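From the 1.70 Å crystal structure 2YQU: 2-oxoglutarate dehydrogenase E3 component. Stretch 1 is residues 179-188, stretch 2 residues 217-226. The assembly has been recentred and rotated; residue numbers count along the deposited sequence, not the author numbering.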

ATOM      1  N   GLY A 179     -11.357 -19.932   5.056  1.00 16.77           N
ATOM      2  CA  GLY A 179     -11.260 -20.609   6.341  1.00 16.71           C
ATOM      3  C   GLY A 179     -10.063 -20.155   7.144  1.00 16.89           C
ATOM      4  O   GLY A 179     -10.138 -20.046   8.359  1.00 16.81           O
ATOM      5  N   LEU A 180      -8.966 -19.877   6.452  1.00 16.86           N
ATOM      6  CA  LEU A 180      -7.738 -19.423   7.089  1.00 17.09           C
ATOM      7  C   LEU A 180      -7.935 -18.038   7.692  1.00 16.35           C
ATOM      8  O   LEU A 180      -7.555 -17.785   8.835  1.00 15.29           O
ATOM      9  N   GLU A 181      -8.530 -17.140   6.916  1.00 15.63           N
ATOM     10  CA  GLU A 181      -8.874 -15.809   7.412  1.00 15.48           C
ATOM     11  C   GLU A 181      -9.738 -15.863   8.664  1.00 15.12           C
ATOM     12  O   GLU A 181      -9.446 -15.193   9.649  1.00 14.70           O
ATOM     13  N   LEU A 182     -10.804 -16.657   8.633  1.00 14.98           N
ATOM     14  CA  LEU A 182     -11.709 -16.742   9.776  1.00 15.09           C
ATOM     15  C   LEU A 182     -11.067 -17.482  10.958  1.00 15.27           C
ATOM     16  O   LEU A 182     -11.325 -17.140  12.120  1.00 15.14           O
ATOM     17  N   GLY A 183     -10.198 -18.445  10.657  1.00 15.32           N
ATOM     18  CA  GLY A 183      -9.395 -19.120  11.664  1.00 15.47           C
ATOM     19  C   GLY A 183      -8.556 -18.107  12.424  1.00 15.54           C
ATOM     20  O   GLY A 183      -8.541 -18.104  13.654  1.00 15.28           O
ATOM     21  N   VAL A 184      -7.887 -17.228  11.680  1.00 15.34           N
ATOM     22  CA  VAL A 184      -7.020 -16.202  12.259  1.00 15.53           C
ATOM     23  C   VAL A 184      -7.826 -15.201  13.100  1.00 15.44           C
ATOM     24  O   VAL A 184      -7.389 -14.813  14.173  1.00 15.52           O
ATOM     25  N   VAL A 185      -9.009 -14.808  12.628  1.00 15.26           N
ATOM     26  CA  VAL A 185      -9.848 -13.865  13.362  1.00 15.22           C
ATOM     27  C   VAL A 185     -10.062 -14.364  14.794  1.00 15.27           C
ATOM     28  O   VAL A 185      -9.874 -13.619  15.743  1.00 14.92           O
ATOM     29  N   TRP A 186     -10.452 -15.628  14.929  1.00 15.74           N
ATOM     30  CA  TRP A 186     -10.824 -16.175  16.235  1.00 16.04           C
ATOM     31  C   TRP A 186      -9.595 -16.570  17.046  1.00 16.29           C
ATOM     32  O   TRP A 186      -9.602 -16.459  18.281  1.00 16.60           O
ATOM     33  N   HIS A 187      -8.523 -16.969  16.362  1.00 16.31           N
ATOM     34  CA  HIS A 187      -7.247 -17.237  17.021  1.00 16.64           C
ATOM     35  C   HIS A 187      -6.728 -15.984  17.738  1.00 16.36           C
ATOM     36  O   HIS A 187      -6.240 -16.055  18.869  1.00 15.95           O
ATOM     37  N   ARG A 188      -6.850 -14.837  17.076  1.00 16.30           N
ATOM     38  CA  ARG A 188      -6.443 -13.565  17.662  1.00 16.01           C
ATOM     39  C   ARG A 188      -7.207 -13.233  18.941  1.00 16.24           C
ATOM     40  O   ARG A 188      -6.701 -12.510  19.791  1.00 16.92           O
ATOM     41  N   VAL A 217       4.365 -19.287   8.978  1.00 19.98           N
ATOM     42  CA  VAL A 217       4.000 -18.090   9.727  1.00 19.80           C
ATOM     43  C   VAL A 217       2.812 -18.369  10.647  1.00 19.45           C
ATOM     44  O   VAL A 217       2.819 -17.978  11.817  1.00 19.31           O
ATOM     45  N   PHE A 218       1.796 -19.058  10.133  1.00 19.07           N
ATOM     46  CA  PHE A 218       0.597 -19.306  10.922  1.00 19.13           C
ATOM     47  C   PHE A 218       0.855 -20.289  12.048  1.00 18.99           C
ATOM     48  O   PHE A 218       0.255 -20.165  13.109  1.00 18.25           O
ATOM     49  N   LYS A 219       1.768 -21.234  11.824  1.00 19.56           N
ATOM     50  CA  LYS A 219       2.217 -22.147  12.886  1.00 20.29           C
ATOM     51  C   LYS A 219       2.950 -21.374  13.976  1.00 20.49           C
ATOM     52  O   LYS A 219       2.722 -21.604  15.167  1.00 20.47           O
ATOM     53  N   LYS A 220       3.826 -20.456  13.574  1.00 21.00           N
ATOM     54  CA  LYS A 220       4.539 -19.626  14.546  1.00 21.78           C
ATOM     55  C   LYS A 220       3.572 -18.784  15.371  1.00 21.31           C
ATOM     56  O   LYS A 220       3.774 -18.615  16.579  1.00 21.33           O
ATOM     57  N   GLN A 221       2.515 -18.288  14.732  1.00 20.72           N
ATOM     58  CA  GLN A 221       1.514 -17.459  15.404  1.00 21.10           C
ATOM     59  C   GLN A 221       0.678 -18.257  16.401  1.00 20.58           C
ATOM     60  O   GLN A 221       0.086 -17.686  17.318  1.00 21.29           O
ATOM     61  N   GLY A 222       0.624 -19.574  16.212  1.00 20.14           N
ATOM     62  CA  GLY A 222      -0.011 -20.473  17.160  1.00 19.52           C
ATOM     63  C   GLY A 222      -1.210 -21.258  16.643  1.00 18.91           C
ATOM     64  O   GLY A 222      -1.877 -21.922  17.421  1.00 18.54           O
ATOM     65  N   LEU A 223      -1.498 -21.187  15.347  1.00 18.50           N
ATOM     66  CA  LEU A 223      -2.505 -22.067  14.756  1.00 18.14           C
ATOM     67  C   LEU A 223      -1.880 -23.434  14.569  1.00 18.33           C
ATOM     68  O   LEU A 223      -0.676 -23.554  14.323  1.00 18.27           O
ATOM     69  N   THR A 224      -2.693 -24.470  14.703  1.00 18.38           N
ATOM     70  CA  THR A 224      -2.280 -25.811  14.320  1.00 18.91           C
ATOM     71  C   THR A 224      -2.728 -25.999  12.879  1.00 18.78           C
ATOM     72  O   THR A 224      -3.897 -25.787  12.580  1.00 19.21           O
ATOM     73  N   ILE A 225      -1.795 -26.328  11.992  1.00 19.05           N
ATOM     74  CA  ILE A 225      -2.090 -26.585  10.580  1.00 19.28           C
ATOM     75  C   ILE A 225      -1.712 -28.028  10.239  1.00 19.65           C
ATOM     76  O   ILE A 225      -0.562 -28.430  10.397  1.00 19.04           O
ATOM     77  N   ARG A 226      -2.678 -28.797   9.751  1.00 19.63           N
ATOM     78  CA  ARG A 226      -2.448 -30.191   9.406  1.00 20.13           C
ATOM     79  C   ARG A 226      -2.908 -30.454   7.988  1.00 20.01           C
ATOM     80  O   ARG A 226      -4.106 -30.532   7.722  1.00 20.33           O
TER

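Packing of helix 179-188 against stretch 2, where a helix ends at a glycine turn and the chain continues into a strand. The two helix axes run nearly parallel, 20° apart, and come no closer than 12.1 Å, and side chains bridge the space between them; 372 Å² is buried in all. His187, Leu223 and Leu180 cover the most surface. His187 points toward stretch 2 with chi1 t (169°), and its ring meets the end of the neighbouring helix. Its NE2 donates a hydrogen bond to Gln221 O (2.8 Å, angle at the hydrogen 140°), with the acceptor near the ring plane at the edge; ND1 is satisfied elsewhere in the structure. Leu223 lies over one face of the same ring: its CD1 is 3.7 Å from the ring centroid and 24° off the normal, a CH-pi contact, with CD1 3.4 Å from His187 CD2. Although the CA-to-CB bond of Leu223 points sideways, its m,p rotamer (chi1 -76°, chi2 77°) brings the side-chain end inward, and CD2 reaches Val184 CG2 at 4.2 Å and Leu180 CD1 at 4.4 Å. Leu180 also starts sideways; its t,p rotamer sets CD2 3.3 Å from Phe218 CE1, a close apolar contact, and lays CD1 over one face of the Phe218 ring. Phe218 (chi1 m) and Val184 (chi1 t) both point toward the opposing stretch and meet through CE2 and CG2, at 3.9 Å. Ile225 (m,m) adds a small contact, its CD1 4.5 Å from Leu180 CD1. Gly222, at phi 118°, closes the helix in a Schellman motif, with Leu223 N bonded to Phe218 O (3.0 Å). A CB there would jam against the preceding carbonyl oxygen and sit 3.0 Å from His187 CE1. Apart from the single His187 hydrogen bond, the contact is essentially apolar.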

ATOM      1  CB  LEU A 180      -6.609 -19.403   6.062  1.00 17.81           C
ATOM      2  CG  LEU A 180      -5.177 -19.340   6.573  1.00 20.49           C
ATOM      3  CD1 LEU A 180      -4.890 -20.420   7.623  1.00 21.33           C
ATOM      4  CD2 LEU A 180      -4.236 -19.463   5.380  1.00 23.14           C
ATOM      5  CB  GLU A 181      -9.589 -14.999   6.337  1.00 15.68           C
ATOM      6  CG  GLU A 181      -8.656 -14.455   5.267  1.00 15.58           C
ATOM      7  CD  GLU A 181      -9.355 -13.578   4.244  1.00 15.55           C
ATOM      8  OE1 GLU A 181      -8.648 -12.901   3.467  1.00 16.24           O
ATOM      9  OE2 GLU A 181     -10.604 -13.553   4.208  1.00 16.76           O
ATOM     10  CB  LEU A 182     -13.059 -17.356   9.361  1.00 14.98           C
ATOM     11  CG  LEU A 182     -13.826 -16.527   8.323  1.00 16.15           C
ATOM     12  CD1 LEU A 182     -15.078 -17.259   7.821  1.00 16.68           C
ATOM     13  CD2 LEU A 182     -14.198 -15.170   8.860  1.00 17.94           C
ATOM     14  CB  VAL A 184      -6.203 -15.475  11.162  1.00 15.39           C
ATOM     15  CG1 VAL A 184      -5.610 -14.149  11.670  1.00 15.86           C
ATOM     16  CG2 VAL A 184      -5.099 -16.383  10.642  1.00 16.33           C
ATOM     17  CB  VAL A 185     -11.219 -13.675  12.674  1.00 15.41           C
ATOM     18  CG1 VAL A 185     -12.241 -13.057  13.626  1.00 16.12           C
ATOM     19  CG2 VAL A 185     -11.077 -12.814  11.427  1.00 15.17           C
ATOM     20  CB  TRP A 186     -11.838 -17.318  16.062  1.00 16.17           C
ATOM     21  CG  TRP A 186     -13.134 -16.786  15.526  1.00 16.33           C
ATOM     22  CD1 TRP A 186     -13.620 -16.936  14.259  1.00 16.61           C
ATOM     23  CD2 TRP A 186     -14.063 -15.945  16.210  1.00 15.61           C
ATOM     24  NE1 TRP A 186     -14.814 -16.270  14.128  1.00 16.53           N
ATOM     25  CE2 TRP A 186     -15.107 -15.648  15.312  1.00 16.11           C
ATOM     26  CE3 TRP A 186     -14.130 -15.423  17.508  1.00 16.22           C
ATOM     27  CZ2 TRP A 186     -16.203 -14.855  15.668  1.00 16.85           C
ATOM     28  CZ3 TRP A 186     -15.217 -14.632  17.861  1.00 16.47           C
ATOM     29  CH2 TRP A 186     -16.240 -14.358  16.945  1.00 17.59           C
ATOM     30  CB  HIS A 187      -6.211 -17.733  16.021  1.00 16.79           C
ATOM     31  CG  HIS A 187      -4.825 -17.779  16.581  1.00 18.33           C
ATOM     32  ND1 HIS A 187      -4.449 -18.671  17.560  1.00 20.52           N
ATOM     33  CD2 HIS A 187      -3.742 -17.006  16.337  1.00 20.06           C
ATOM     34  CE1 HIS A 187      -3.183 -18.459  17.881  1.00 20.59           C
ATOM     35  NE2 HIS A 187      -2.732 -17.455  17.152  1.00 21.20           N
ATOM     36  CB  ARG A 188      -6.664 -12.438  16.667  1.00 16.10           C
ATOM     37  CG  ARG A 188      -5.713 -12.449  15.528  1.00 15.46           C
ATOM     38  CD  ARG A 188      -6.154 -11.540  14.407  1.00 15.41           C
ATOM     39  NE  ARG A 188      -5.125 -11.417  13.384  1.00 14.92           N
ATOM     40  CZ  ARG A 188      -5.292 -10.748  12.250  1.00 13.65           C
ATOM     41  NH1 ARG A 188      -6.428 -10.111  12.008  1.00 14.71           N
ATOM     42  NH2 ARG A 188      -4.299 -10.693  11.367  1.00 13.91           N
ATOM     43  CB  VAL A 217       3.685 -16.913   8.768  1.00 19.93           C
ATOM     44  CG1 VAL A 217       3.069 -15.731   9.515  1.00 20.59           C
ATOM     45  CG2 VAL A 217       4.941 -16.481   8.041  1.00 20.69           C
ATOM     46  CB  PHE A 218      -0.556 -19.766  10.030  1.00 19.15           C
ATOM     47  CG  PHE A 218      -1.032 -18.706   9.077  1.00 20.21           C
ATOM     48  CD1 PHE A 218      -1.163 -18.981   7.718  1.00 22.60           C
ATOM     49  CD2 PHE A 218      -1.353 -17.430   9.537  1.00 21.91           C
ATOM     50  CE1 PHE A 218      -1.613 -17.998   6.831  1.00 23.12           C
ATOM     51  CE2 PHE A 218      -1.796 -16.446   8.656  1.00 22.54           C
ATOM     52  CZ  PHE A 218      -1.926 -16.736   7.302  1.00 23.36           C
ATOM     53  CB  LYS A 219       3.118 -23.248  12.328  1.00 20.19           C
ATOM     54  CG  LYS A 219       2.353 -24.404  11.705  1.00 21.94           C
ATOM     55  CD  LYS A 219       3.303 -25.423  11.115  1.00 23.70           C
ATOM     56  CE  LYS A 219       2.557 -26.472  10.321  1.00 24.44           C
ATOM     57  NZ  LYS A 219       3.496 -27.406   9.656  1.00 25.82           N
ATOM     58  CB  LYS A 220       5.568 -18.727  13.864  1.00 22.28           C
ATOM     59  CG  LYS A 220       6.589 -18.152  14.833  1.00 24.32           C
ATOM     60  CD  LYS A 220       7.377 -17.014  14.214  1.00 27.09           C
ATOM     61  CE  LYS A 220       8.347 -16.390  15.225  1.00 28.10           C
ATOM     62  NZ  LYS A 220       9.594 -17.202  15.387  1.00 30.48           N
ATOM     63  CB  GLN A 221       0.617 -16.757  14.376  1.00 20.85           C
ATOM     64  CG  GLN A 221       1.348 -15.640  13.633  1.00 22.44           C
ATOM     65  CD  GLN A 221       0.529 -14.935  12.559  1.00 23.54           C
ATOM     66  OE1 GLN A 221       1.078 -14.117  11.810  1.00 24.97           O
ATOM     67  NE2 GLN A 221      -0.764 -15.228  12.486  1.00 24.09           N
ATOM     68  CB  LEU A 223      -2.975 -21.547  13.391  1.00 18.45           C
ATOM     69  CG  LEU A 223      -3.937 -20.356  13.386  1.00 18.72           C
ATOM     70  CD1 LEU A 223      -3.195 -19.052  13.671  1.00 19.57           C
ATOM     71  CD2 LEU A 223      -4.655 -20.281  12.050  1.00 19.07           C
ATOM     72  CB  THR A 224      -2.929 -26.842  15.238  1.00 18.89           C
ATOM     73  OG1 THR A 224      -2.396 -26.701  16.561  1.00 19.22           O
ATOM     74  CG2 THR A 224      -2.571 -28.265  14.822  1.00 19.56           C
ATOM     75  CB  ILE A 225      -1.290 -25.628   9.654  1.00 19.70           C
ATOM     76  CG1 ILE A 225      -1.433 -24.158  10.083  1.00 20.36           C
ATOM     77  CG2 ILE A 225      -1.715 -25.801   8.201  1.00 19.90           C
ATOM     78  CD1 ILE A 225      -2.829 -23.620  10.001  1.00 21.98           C
ATOM     79  CB  ARG A 226      -3.183 -31.113  10.366  1.00 20.21           C
ATOM     80  CG  ARG A 226      -2.742 -30.957  11.805  1.00 21.40           C
ATOM     81  CD  ARG A 226      -3.554 -31.787  12.752  1.00 22.38           C
ATOM     82  NE  ARG A 226      -3.384 -33.204  12.458  1.00 23.62           N
ATOM     83  CZ  ARG A 226      -4.088 -34.180  13.014  1.00 24.29           C
ATOM     84  NH1 ARG A 226      -5.030 -33.916  13.909  1.00 24.95           N
ATOM     85  NH2 ARG A 226      -3.835 -35.436  12.672  1.00 24.12           N
TER